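Local coordinates for protein prephenate dehydrogenase (Aquifex aeolicus, PDB 2G5C) that probably catalyses the NAD(+)-dependent oxidative decarboxylation of prephenate to 3-(4-hydroxyphenyl)pyruvate in tyrosine biosynthesis, at residues 140-145 with 167-172. Sequence-based numbering, arbitrary orientation.
Sequences KVILTP and VVEYMS
Val-141 and Leu-143 pair through their backbones with 167-172, in parallel register. Four hydrogen bonds join the strands. Val-141 N donates to Val-167 O (3.0 Å). Glu-169 N then binds Val-141 O, Leu-143 N binds Glu-169 O, and Met-171 N binds Leu-143 O. CA-H...O contacts run between the same strands, such as Val-168 CA to Val-141 O (3.3 Å).

Apolar packing covers both faces. On one, Leu-143 CG meets Val-168 CG1 (3.8 Å), and Leu-143 CB lies oblique to the Tyr-170 ring, 3.8 Å from Tyr-170 CD1. Pro-145 CG sits over one face of that ring. Trp-161 of helix 151-163 packs on Val-141 and Leu-143. On the other face, Ile-142 CG2 touches CG and SE of selenomethionine Met-171.

Glu-169 touches both Ile-142 and Lys-140, on the face of the sheet that these three share. Glu-169 CG stands between the backbone N and the carbonyl carbon (chi1 54°), 3.3 Å from Ile-142 CD1. The carboxylate borders the extended Lys-140 chain, and Glu-169 OE2 is 3.5 Å from Lys-140 CD. Lys-140 NZ is 4.6 Å from Glu-169 OE2, beyond a salt bridge. An alanine at Glu-169 would probably leave Ile-142 CD1 without this packing and Lys-140 without the nearby negative charge.

Tyr-211 of the second subunit also packs on Glu-169. Strands 140-143 and 167-170, with helix 151-163 connecting them and packing on one face, form a beta-alpha-beta unit at one edge of the sheet in the Rossmann-type nucleotide-binding domain.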
ATOM      1  N   LYS A 140      -3.488   9.776  17.345  1.00 38.40           N
ATOM      2  CA  LYS A 140      -4.882  10.087  17.629  1.00 38.07           C
ATOM      3  C   LYS A 140      -5.488   9.014  18.524  1.00 37.10           C
ATOM      4  O   LYS A 140      -5.081   7.854  18.478  1.00 36.43           O
ATOM      5  CB  LYS A 140      -5.692  10.171  16.334  1.00 38.55           C
ATOM      6  CG  LYS A 140      -5.228  11.246  15.366  1.00 41.95           C
ATOM      7  CD  LYS A 140      -6.130  11.305  14.142  1.00 42.61           C
ATOM      8  CE  LYS A 140      -5.630  12.329  13.131  1.00 44.60           C
ATOM      9  NZ  LYS A 140      -6.516  12.430  11.934  1.00 45.43           N
ATOM     10  N   VAL A 141      -6.452   9.417  19.345  1.00 36.03           N
ATOM     11  CA  VAL A 141      -7.147   8.494  20.232  1.00 33.51           C
ATOM     12  C   VAL A 141      -8.636   8.793  20.144  1.00 32.08           C
ATOM     13  O   VAL A 141      -9.084   9.897  20.458  1.00 31.53           O
ATOM     14  CB  VAL A 141      -6.691   8.641  21.693  1.00 34.11           C
ATOM     15  CG1 VAL A 141      -7.534   7.741  22.586  1.00 32.87           C
ATOM     16  CG2 VAL A 141      -5.225   8.266  21.819  1.00 33.22           C
ATOM     17  N   ILE A 142      -9.399   7.801  19.704  1.00 31.40           N
ATOM     18  CA  ILE A 142     -10.834   7.960  19.554  1.00 30.04           C
ATOM     19  C   ILE A 142     -11.608   7.375  20.728  1.00 29.42           C
ATOM     20  O   ILE A 142     -11.549   6.169  20.987  1.00 27.87           O
ATOM     21  CB  ILE A 142     -11.340   7.267  18.272  1.00 30.27           C
ATOM     22  CG1 ILE A 142     -10.418   7.591  17.091  1.00 33.64           C
ATOM     23  CG2 ILE A 142     -12.764   7.709  17.976  1.00 29.08           C
ATOM     24  CD1 ILE A 142     -10.360   9.053  16.728  1.00 32.87           C
ATOM     25  N   LEU A 143     -12.325   8.233  21.444  1.00 27.94           N
ATOM     26  CA  LEU A 143     -13.146   7.785  22.556  1.00 27.18           C
ATOM     27  C   LEU A 143     -14.565   7.818  22.013  1.00 26.79           C
ATOM     28  O   LEU A 143     -14.926   8.732  21.267  1.00 27.74           O
ATOM     29  CB  LEU A 143     -13.000   8.718  23.764  1.00 26.59           C
ATOM     30  CG  LEU A 143     -11.586   8.799  24.355  1.00 25.63           C
ATOM     31  CD1 LEU A 143     -11.638   9.482  25.715  1.00 24.06           C
ATOM     32  CD2 LEU A 143     -11.003   7.393  24.499  1.00 25.95           C
ATOM     33  N   THR A 144     -15.356   6.811  22.357  1.00 25.98           N
ATOM     34  CA  THR A 144     -16.723   6.735  21.868  1.00 26.79           C
ATOM     35  C   THR A 144     -17.752   6.817  22.991  1.00 27.87           C
ATOM     36  O   THR A 144     -18.350   5.815  23.384  1.00 27.74           O
ATOM     37  CB  THR A 144     -16.951   5.439  21.058  1.00 25.72           C
ATOM     38  OG1 THR A 144     -16.726   4.300  21.892  1.00 25.22           O
ATOM     39  CG2 THR A 144     -15.993   5.382  19.875  1.00 25.50           C
ATOM     40  N   PRO A 145     -17.967   8.024  23.526  1.00 29.11           N
ATOM     41  CA  PRO A 145     -18.943   8.179  24.603  1.00 31.70           C
ATOM     42  C   PRO A 145     -20.368   8.106  24.062  1.00 34.02           C
ATOM     43  O   PRO A 145     -20.616   8.385  22.885  1.00 32.51           O
ATOM     44  CB  PRO A 145     -18.606   9.551  25.170  1.00 30.98           C
ATOM     45  CG  PRO A 145     -18.184  10.303  23.949  1.00 31.08           C
ATOM     46  CD  PRO A 145     -17.287   9.300  23.242  1.00 29.00           C
ATOM     47  N   VAL A 167      -3.866  12.442  21.178  1.00 39.14           N
ATOM     48  CA  VAL A 167      -4.688  13.560  20.722  1.00 38.47           C
ATOM     49  C   VAL A 167      -6.114  13.029  20.628  1.00 37.85           C
ATOM     50  O   VAL A 167      -6.480  12.366  19.659  1.00 37.93           O
ATOM     51  CB  VAL A 167      -4.231  14.065  19.335  1.00 39.05           C
ATOM     52  CG1 VAL A 167      -5.148  15.180  18.853  1.00 40.44           C
ATOM     53  CG2 VAL A 167      -2.799  14.565  19.417  1.00 39.09           C
ATOM     54  N   VAL A 168      -6.916  13.337  21.641  1.00 36.08           N
ATOM     55  CA  VAL A 168      -8.283  12.847  21.721  1.00 34.88           C
ATOM     56  C   VAL A 168      -9.366  13.609  20.963  1.00 35.88           C
ATOM     57  O   VAL A 168      -9.354  14.839  20.880  1.00 35.71           O
ATOM     58  CB  VAL A 168      -8.716  12.736  23.201  1.00 33.80           C
ATOM     59  CG1 VAL A 168     -10.099  12.109  23.307  1.00 32.99           C
ATOM     60  CG2 VAL A 168      -7.694  11.923  23.971  1.00 32.11           C
ATOM     61  N   GLU A 169     -10.306  12.840  20.418  1.00 36.09           N
ATOM     62  CA  GLU A 169     -11.453  13.360  19.686  1.00 37.23           C
ATOM     63  C   GLU A 169     -12.569  12.350  19.923  1.00 36.88           C
ATOM     64  O   GLU A 169     -12.296  11.184  20.215  1.00 37.58           O
ATOM     65  CB  GLU A 169     -11.138  13.490  18.188  1.00 39.78           C
ATOM     66  CG  GLU A 169     -10.623  12.229  17.529  1.00 43.71           C
ATOM     67  CD  GLU A 169     -10.250  12.444  16.069  1.00 46.89           C
ATOM     68  OE1 GLU A 169     -11.157  12.713  15.250  1.00 47.75           O
ATOM     69  OE2 GLU A 169      -9.049  12.349  15.741  1.00 49.39           O
ATOM     70  N   TYR A 170     -13.820  12.786  19.811  1.00 36.30           N
ATOM     71  CA  TYR A 170     -14.949  11.896  20.057  1.00 36.49           C
ATOM     72  C   TYR A 170     -15.738  11.499  18.820  1.00 35.04           C
ATOM     73  O   TYR A 170     -15.892  12.282  17.890  1.00 33.93           O
ATOM     74  CB  TYR A 170     -15.919  12.524  21.068  1.00 39.12           C
ATOM     75  CG  TYR A 170     -15.296  12.954  22.380  1.00 42.38           C
ATOM     76  CD1 TYR A 170     -14.216  12.259  22.929  1.00 43.41           C
ATOM     77  CD2 TYR A 170     -15.811  14.038  23.093  1.00 44.01           C
ATOM     78  CE1 TYR A 170     -13.667  12.630  24.150  1.00 44.96           C
ATOM     79  CE2 TYR A 170     -15.269  14.416  24.317  1.00 45.33           C
ATOM     80  CZ  TYR A 170     -14.199  13.708  24.839  1.00 46.47           C
ATOM     81  OH  TYR A 170     -13.661  14.074  26.052  1.00 49.03           O
HETATM   82  N   MSE A 171     -16.250  10.271  18.839  1.00 33.92           N
HETATM   83  CA  MSE A 171     -17.056   9.726  17.752  1.00 33.26           C
HETATM   84  C   MSE A 171     -18.063   8.777  18.372  1.00 31.17           C
HETATM   85  O   MSE A 171     -17.773   8.147  19.382  1.00 32.84           O
HETATM   86  CB  MSE A 171     -16.197   8.918  16.774  1.00 36.06           C
HETATM   87  CG  MSE A 171     -15.226   9.707  15.928  1.00 38.66           C
HETATM   88 SE   MSE A 171     -14.404   8.528  14.616  1.00 46.14          SE
HETATM   89  CE  MSE A 171     -15.939   8.155  13.532  1.00 42.03           C
ATOM     90  N   SER A 172     -19.245   8.663  17.779  1.00 28.65           N
ATOM     91  CA  SER A 172     -20.222   7.731  18.310  1.00 26.89           C
ATOM     92  C   SER A 172     -19.689   6.339  17.983  1.00 27.44           C
ATOM     93  O   SER A 172     -18.870   6.178  17.073  1.00 25.96           O
ATOM     94  CB  SER A 172     -21.582   7.922  17.643  1.00 28.58           C
ATOM     95  OG  SER A 172     -21.545   7.501  16.289  1.00 29.47           O
TER